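Local coordinates for 2-hydroxyisocaproyl-CoA dehydratase activator (Clostridium difficile, PDB 4EHU), which transfers one electron to (R)-2-hydroxyisocaproyl-CoA dehydratase as it hydrolyses ATP, activating that enzyme for the reductive branch of L-leucine fermentation, at residues A[98-103]-A[214-219]; A[125-130]-A[194-199]. All blocks are in the same frame, centred on the assembly; numbering follows the deposited sequence.

Contact 1. Residues A[98-103]-A[214-219]. With ANP (phosphoaminophosphonic acid-adenylate ester), chain D.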
loop_
_atom_site.group_PDB
_atom_site.type_symbol
_atom_site.label_atom_id
_atom_site.label_comp_id
_atom_site.label_asym_id
_atom_site.label_seq_id
_atom_site.Cartn_x
_atom_site.Cartn_y
_atom_site.Cartn_z
ATOM N N ILE A 98 -15.111 8.833 -12.930
ATOM C CA ILE A 98 -14.025 8.493 -12.046
ATOM C C ILE A 98 -14.564 8.521 -10.642
ATOM O O ILE A 98 -14.891 9.583 -10.130
ATOM C CB ILE A 98 -12.879 9.530 -12.157
ATOM C CG1 ILE A 98 -12.416 9.612 -13.608
ATOM C CG2 ILE A 98 -11.713 9.137 -11.223
ATOM C CD1 ILE A 98 -11.538 10.909 -13.907
ATOM N N ASP A 99 -14.660 7.344 -10.020
ATOM C CA ASP A 99 -15.182 7.234 -8.669
ATOM C C ASP A 99 -14.022 6.953 -7.730
ATOM O O ASP A 99 -13.515 5.847 -7.677
ATOM C CB ASP A 99 -16.205 6.080 -8.605
ATOM C CG ASP A 99 -16.478 5.596 -7.185
ATOM O OD1 ASP A 99 -16.462 6.419 -6.256
ATOM O OD2 ASP A 99 -16.724 4.361 -7.011
ATOM N N ILE A 100 -13.593 7.965 -6.979
ATOM C CA ILE A 100 -12.537 7.719 -6.007
ATOM C C ILE A 100 -13.157 7.604 -4.627
ATOM O O ILE A 100 -13.664 8.585 -4.098
ATOM C CB ILE A 100 -11.467 8.824 -6.016
ATOM C CG1 ILE A 100 -10.931 9.012 -7.443
ATOM C CG2 ILE A 100 -10.351 8.404 -5.061
ATOM C CD1 ILE A 100 -9.882 10.225 -7.587
ATOM N N GLY A 101 -13.138 6.382 -4.072
ATOM C CA GLY A 101 -13.713 6.133 -2.763
ATOM C C GLY A 101 -12.630 5.922 -1.714
ATOM O O GLY A 101 -11.463 6.261 -1.929
ATOM N N GLY A 102 -13.031 5.353 -0.582
ATOM C CA GLY A 102 -12.146 5.122 0.539
ATOM C C GLY A 102 -11.249 3.905 0.411
ATOM O O GLY A 102 -10.209 3.849 1.070
ATOM N N GLN A 103 -11.611 2.924 -0.409
ATOM C CA GLN A 103 -10.730 1.766 -0.573
ATOM C C GLN A 103 -10.394 1.407 -2.018
ATOM O O GLN A 103 -9.463 0.636 -2.267
ATOM C CB GLN A 103 -11.291 0.529 0.151
ATOM C CG GLN A 103 -12.411 -0.190 -0.586
ATOM C CD GLN A 103 -12.771 -1.521 0.085
ATOM O OE1 GLN A 103 -12.237 -1.859 1.140
ATOM N NE2 GLN A 103 -13.681 -2.266 -0.525
ATOM N N GLY A 214 -17.620 10.220 -5.755
ATOM C CA GLY A 214 -16.988 9.663 -4.572
ATOM C C GLY A 214 -16.649 10.767 -3.590
ATOM O O GLY A 214 -16.641 11.969 -3.941
ATOM N N GLY A 215 -16.337 10.358 -2.364
ATOM C CA GLY A 215 -16.066 11.314 -1.301
ATOM C C GLY A 215 -14.798 12.115 -1.598
ATOM O O GLY A 215 -14.712 13.284 -1.217
ATOM N N VAL A 216 -13.834 11.498 -2.281
ATOM C CA VAL A 216 -12.577 12.178 -2.588
ATOM C C VAL A 216 -12.804 13.306 -3.583
ATOM O O VAL A 216 -12.025 14.265 -3.630
ATOM C CB VAL A 216 -11.517 11.186 -3.098
ATOM C CG1 VAL A 216 -10.235 11.904 -3.547
ATOM C CG2 VAL A 216 -11.204 10.191 -1.995
ATOM N N ALA A 217 -13.879 13.231 -4.363
ATOM C CA ALA A 217 -14.196 14.338 -5.286
ATOM C C ALA A 217 -14.647 15.609 -4.560
ATOM O O ALA A 217 -14.748 16.682 -5.171
ATOM C CB ALA A 217 -15.254 13.910 -6.297
ATOM N N ARG A 218 -14.940 15.497 -3.266
ATOM C CA ARG A 218 -15.207 16.680 -2.458
ATOM C C ARG A 218 -13.928 17.491 -2.202
ATOM O O ARG A 218 -14.016 18.635 -1.759
ATOM C CB ARG A 218 -15.829 16.294 -1.119
ATOM C CG ARG A 218 -17.174 15.617 -1.264
ATOM C CD ARG A 218 -17.684 15.156 0.083
ATOM N NE ARG A 218 -18.095 16.258 0.939
ATOM C CZ ARG A 218 -18.506 16.082 2.189
ATOM N NH1 ARG A 218 -18.530 14.856 2.715
ATOM N NH2 ARG A 218 -18.882 17.120 2.914
ATOM N N ASN A 219 -12.766 16.885 -2.448
ATOM C CA ASN A 219 -11.470 17.563 -2.289
ATOM C C ASN A 219 -11.128 18.291 -3.582
ATOM O O ASN A 219 -10.766 17.665 -4.568
ATOM C CB ASN A 219 -10.397 16.515 -1.957
ATOM C CG ASN A 219 -9.039 17.132 -1.736
ATOM O OD1 ASN A 219 -8.724 18.176 -2.302
ATOM N ND2 ASN A 219 -8.237 16.499 -0.907
HETATM P PG ANP D . -15.433 2.471 -1.672
HETATM O O1G ANP D . -15.933 1.121 -1.172
HETATM O O2G ANP D . -16.317 2.976 -2.785
HETATM O O3G ANP D . -13.999 2.461 -2.030
HETATM P PB ANP D . -16.789 4.589 0.019
HETATM O O1B ANP D . -17.272 4.451 1.439
HETATM O O2B ANP D . -17.866 4.615 -1.066
HETATM N N3B ANP D . -15.545 3.416 -0.244
HETATM P PA ANP D . -16.643 7.469 -0.337
HETATM O O1A ANP D . -17.768 7.652 0.620
HETATM O O2A ANP D . -16.846 7.608 -1.829
HETATM O O3A ANP D . -15.990 6.004 -0.101
HETATM O "O5'" ANP D . -15.377 8.385 0.041
HETATM C "C5'" ANP D . -14.725 8.230 1.306
HETATM C "C4'" ANP D . -13.673 9.325 1.452
HETATM O "O4'" ANP D . -13.921 10.598 0.873
HETATM C "C3'" ANP D . -12.618 9.381 2.540
HETATM O "O3'" ANP D . -11.672 8.311 2.397
HETATM C "C2'" ANP D . -12.034 10.787 2.361
HETATM O "O2'" ANP D . -10.706 10.767 1.808
HETATM C "C1'" ANP D . -12.965 11.524 1.398
HETATM N N9 ANP D . -13.760 12.586 2.041
HETATM C C8 ANP D . -14.826 12.424 2.851
HETATM N N7 ANP D . -15.344 13.625 3.211
HETATM C C5 ANP D . -14.584 14.569 2.602
HETATM C C6 ANP D . -14.578 16.032 2.537
HETATM N N6 ANP D . -15.502 16.731 3.239
HETATM N N1 ANP D . -13.627 16.631 1.775
HETATM C C2 ANP D . -12.713 15.940 1.078
HETATM N N3 ANP D . -12.655 14.599 1.100
HETATM C C4 ANP D . -13.553 13.884 1.823
#
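The carbonyl oxygen of I100 is where the end of strand 96-100 meets the loop 214-219. V216 N gives it a weak hydrogen bond of 3.4 Å, and the CA of G214 adds a C-H···O contact of 3.5 Å to I100 O. G214 passes so close to I100 O and to D99 OD1 that a CB directed at the strand would clash with both. Next to this carbonyl the contact is apolar: I100 and V216 cross obliquely, and I100 CG2, the branch anti to its backbone N, lies 3.6 Å from V216 CB and packs against both V216 methyls.

The two segments hold the ATP analogue at successive points along its phosphate chain. G215 N donates to O2A of the α-phosphate at 2.8 Å, close to straight at 160°. G102 N binds the bridging O3A, and Q103 N reaches the γ-phosphate O3G at 2.9 Å. A CB on G101 would strike O2G, and one on G215 the ribose O4'. These glycine turns correspond to the second phosphate motif and the adenosine motif, as in other actin-fold ATPases. The guanidinium of R218 lies with one face against the adenine amino group, N6 standing 3.2 Å above the plane over its centre, while R218 NH1 is hydrogen-bonded to Q241 OE1.

Strand 96-100 pairs with 210-213, whose end leads into this loop; N219 then caps helix 220-230, and I222 of that helix packs on I100 and V216, while V197 of helix 182-204 touches I100.

Contact 2. Residues A[125-130]-A[194-199]. With SF4 (iron/sulfur cluster), chain C; ANP (phosphoaminophosphonic acid-adenylate ester), chain D.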
loop_
_atom_site.group_PDB
_atom_site.type_symbol
_atom_site.label_atom_id
_atom_site.label_comp_id
_atom_site.label_asym_id
_atom_site.label_seq_id
_atom_site.Cartn_x
_atom_site.Cartn_y
_atom_site.Cartn_z
ATOM N N CYS A 125 -4.734 -1.771 -3.444
ATOM C CA CYS A 125 -3.633 -0.904 -3.014
ATOM C C CYS A 125 -4.199 0.368 -2.408
ATOM O O CYS A 125 -5.083 0.995 -3.004
ATOM C CB CYS A 125 -2.780 -0.542 -4.241
ATOM S SG CYS A 125 -1.541 0.746 -4.000
ATOM N N ALA A 126 -3.731 0.763 -1.230
ATOM C CA ALA A 126 -4.278 1.963 -0.591
ATOM C C ALA A 126 -3.921 3.258 -1.341
ATOM O O ALA A 126 -4.623 4.286 -1.204
ATOM C CB ALA A 126 -3.818 2.053 0.836
ATOM N N ALA A 127 -2.829 3.233 -2.114
ATOM C CA ALA A 127 -2.424 4.451 -2.809
ATOM C C ALA A 127 -3.513 4.790 -3.823
ATOM O O ALA A 127 -4.173 3.893 -4.363
ATOM C CB ALA A 127 -1.077 4.229 -3.518
ATOM N N GLY A 128 -3.660 6.068 -4.124
ATOM C CA GLY A 128 -4.613 6.485 -5.144
ATOM C C GLY A 128 -6.049 6.290 -4.716
ATOM O O GLY A 128 -6.932 6.188 -5.557
ATOM N N THR A 129 -6.274 6.300 -3.405
ATOM C CA THR A 129 -7.616 6.244 -2.854
ATOM C C THR A 129 -7.772 7.189 -1.679
ATOM O O THR A 129 -6.815 7.796 -1.202
ATOM C CB THR A 129 -7.994 4.805 -2.351
ATOM O OG1 THR A 129 -7.359 4.547 -1.094
ATOM C CG2 THR A 129 -7.587 3.749 -3.338
ATOM N N GLY A 130 -9.001 7.313 -1.202
ATOM C CA GLY A 130 -9.259 8.080 -0.006
ATOM C C GLY A 130 -8.434 7.643 1.197
ATOM O O GLY A 130 -8.133 8.451 2.060
ATOM N N ALA A 194 -3.492 11.796 -7.885
ATOM C CA ALA A 194 -3.931 12.102 -9.233
ATOM C C ALA A 194 -3.117 11.353 -10.272
ATOM O O ALA A 194 -3.664 10.917 -11.279
ATOM C CB ALA A 194 -3.881 13.645 -9.483
ATOM N N LYS A 195 -1.818 11.194 -10.042
ATOM C CA LYS A 195 -0.999 10.423 -10.973
ATOM C C LYS A 195 -1.454 8.979 -11.029
ATOM O O LYS A 195 -1.515 8.387 -12.093
ATOM C CB LYS A 195 0.478 10.486 -10.588
ATOM C CG LYS A 195 1.066 11.836 -10.989
ATOM C CD LYS A 195 2.569 11.888 -10.874
ATOM C CE LYS A 195 3.106 13.216 -11.447
ATOM N NZ LYS A 195 2.721 13.454 -12.879
ATOM N N ARG A 196 -1.794 8.419 -9.880
ATOM C CA ARG A 196 -2.169 7.010 -9.857
ATOM C C ARG A 196 -3.530 6.747 -10.506
ATOM O O ARG A 196 -3.706 5.732 -11.202
ATOM C CB ARG A 196 -2.145 6.483 -8.432
ATOM C CG ARG A 196 -2.539 5.046 -8.340
ATOM C CD ARG A 196 -2.067 4.433 -7.053
ATOM N NE ARG A 196 -2.721 3.140 -6.882
ATOM C CZ ARG A 196 -2.353 2.041 -7.525
ATOM N NH1 ARG A 196 -1.330 2.071 -8.372
ATOM N NH2 ARG A 196 -3.015 0.906 -7.333
ATOM N N VAL A 197 -4.490 7.640 -10.287
ATOM C CA VAL A 197 -5.821 7.462 -10.873
ATOM C C VAL A 197 -5.794 7.904 -12.331
ATOM O O VAL A 197 -6.401 7.259 -13.179
ATOM C CB VAL A 197 -6.859 8.219 -10.073
ATOM C CG1 VAL A 197 -8.263 8.052 -10.692
ATOM C CG2 VAL A 197 -6.859 7.683 -8.632
ATOM N N SER A 198 -5.024 8.947 -12.651
ATOM C CA SER A 198 -4.964 9.380 -14.052
ATOM C C SER A 198 -4.374 8.313 -14.968
ATOM O O SER A 198 -4.720 8.265 -16.140
ATOM C CB SER A 198 -4.197 10.702 -14.225
ATOM O OG SER A 198 -2.847 10.555 -13.888
ATOM N N SER A 199 -3.497 7.455 -14.447
ATOM C CA SER A 199 -2.938 6.385 -15.254
ATOM C C SER A 199 -4.068 5.441 -15.696
ATOM O O SER A 199 -4.071 4.949 -16.827
ATOM C CB SER A 199 -1.881 5.613 -14.469
ATOM O OG SER A 199 -1.451 4.466 -15.184
HETATM FE FE1 SF4 C . 1.992 0.440 -0.640
HETATM FE FE2 SF4 C . -0.161 -0.975 -0.063
HETATM FE FE3 SF4 C . 1.844 -1.948 -1.629
HETATM FE FE4 SF4 C . 0.032 0.015 -2.483
HETATM S S1 SF4 C . -0.330 -2.099 -1.935
HETATM S S2 SF4 C . 2.217 -0.030 -2.727
HETATM S S3 SF4 C . -0.121 1.210 -0.601
HETATM S S4 SF4 C . 1.929 -1.511 0.508
HETATM P PG ANP D . -15.433 2.471 -1.672
HETATM O O1G ANP D . -15.933 1.121 -1.172
HETATM O O2G ANP D . -16.317 2.976 -2.785
HETATM O O3G ANP D . -13.999 2.461 -2.030
HETATM P PB ANP D . -16.789 4.589 0.019
HETATM O O1B ANP D . -17.272 4.451 1.439
HETATM O O2B ANP D . -17.866 4.615 -1.066
HETATM N N3B ANP D . -15.545 3.416 -0.244
HETATM P PA ANP D . -16.643 7.469 -0.337
HETATM O O1A ANP D . -17.768 7.652 0.620
HETATM O O2A ANP D . -16.846 7.608 -1.829
HETATM O O3A ANP D . -15.990 6.004 -0.101
HETATM O "O5'" ANP D . -15.377 8.385 0.041
HETATM C "C5'" ANP D . -14.725 8.230 1.306
HETATM C "C4'" ANP D . -13.673 9.325 1.452
HETATM O "O4'" ANP D . -13.921 10.598 0.873
HETATM C "C3'" ANP D . -12.618 9.381 2.540
HETATM O "O3'" ANP D . -11.672 8.311 2.397
HETATM C "C2'" ANP D . -12.034 10.787 2.361
HETATM O "O2'" ANP D . -10.706 10.767 1.808
HETATM C "C1'" ANP D . -12.965 11.524 1.398
HETATM N N9 ANP D . -13.760 12.586 2.041
HETATM C C8 ANP D . -14.826 12.424 2.851
HETATM N N7 ANP D . -15.344 13.625 3.211
HETATM C C5 ANP D . -14.584 14.569 2.602
HETATM C C6 ANP D . -14.578 16.032 2.537
HETATM N N6 ANP D . -15.502 16.731 3.239
HETATM N N1 ANP D . -13.627 16.631 1.775
HETATM C C2 ANP D . -12.713 15.940 1.078
HETATM N N3 ANP D . -12.655 14.599 1.100
HETATM C C4 ANP D . -13.553 13.884 1.823
#
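The guanidinium of R196, described here in one of its two conformers, carries C125 SG over one face, 3.4 Å above the plane and displaced toward the rim, while A127 O and G128 N lie at its edge. NH2 comes 3.4 Å from C125 CB. R196 NE donates to A127 O at 3.0 Å, approaching from above the carbonyl plane, with an N-H···O angle of 141°. CG of R196 is anti to the backbone N (chi1 179°) and the chain stays extended to NE, running from helix 182-204 past G128 CA to A127; CD packs 3.7 Å from A127 CB. Beside it V197 CG2 touches G128 O.

G128 sits at positive phi (69°) in the type II turn from A126 to T129, and a CB there would run into R196 CD. The turn's weak T129 N to A126 O bond is supplemented by T129 OG1, 2.8 Å from A126 O; this hydroxyl also caps helix 130-140 at R131 N. C125 SG binds iron FE4 at 2.3 Å. In this conformer, the arginine's charge may stabilise the thiolate. The loop supplies C125, which with C164 binds the [4Fe-4S] cluster, one per homodimer, and packs on helix 182-204 of the actin-like fold.

How the contacts relate
Contact 2 is nested within the chain loop closed by contact 1, and their centres lie about 10 Å apart. They touch directly: G101 O is 2.8 Å from G130 N, a probable hydrogen bond joining the phosphate-binding turn to the start of helix 130-140. V216 CG2 packs 3.5 Å from G130 CA, and I98 CG2 meets V197 CG1 at 3.7 Å, tying strand 96-100 to helix 182-204. Both contacts touch the nucleotide, contact 2 through G130 beside the ribose O3', whereas C125 at the other end of 125-130 binds the cluster. Segment 125-130 thus spans from the cluster to the ribose, which is consistent with, though it does not show, a coupling of ATP hydrolysis to electron transfer.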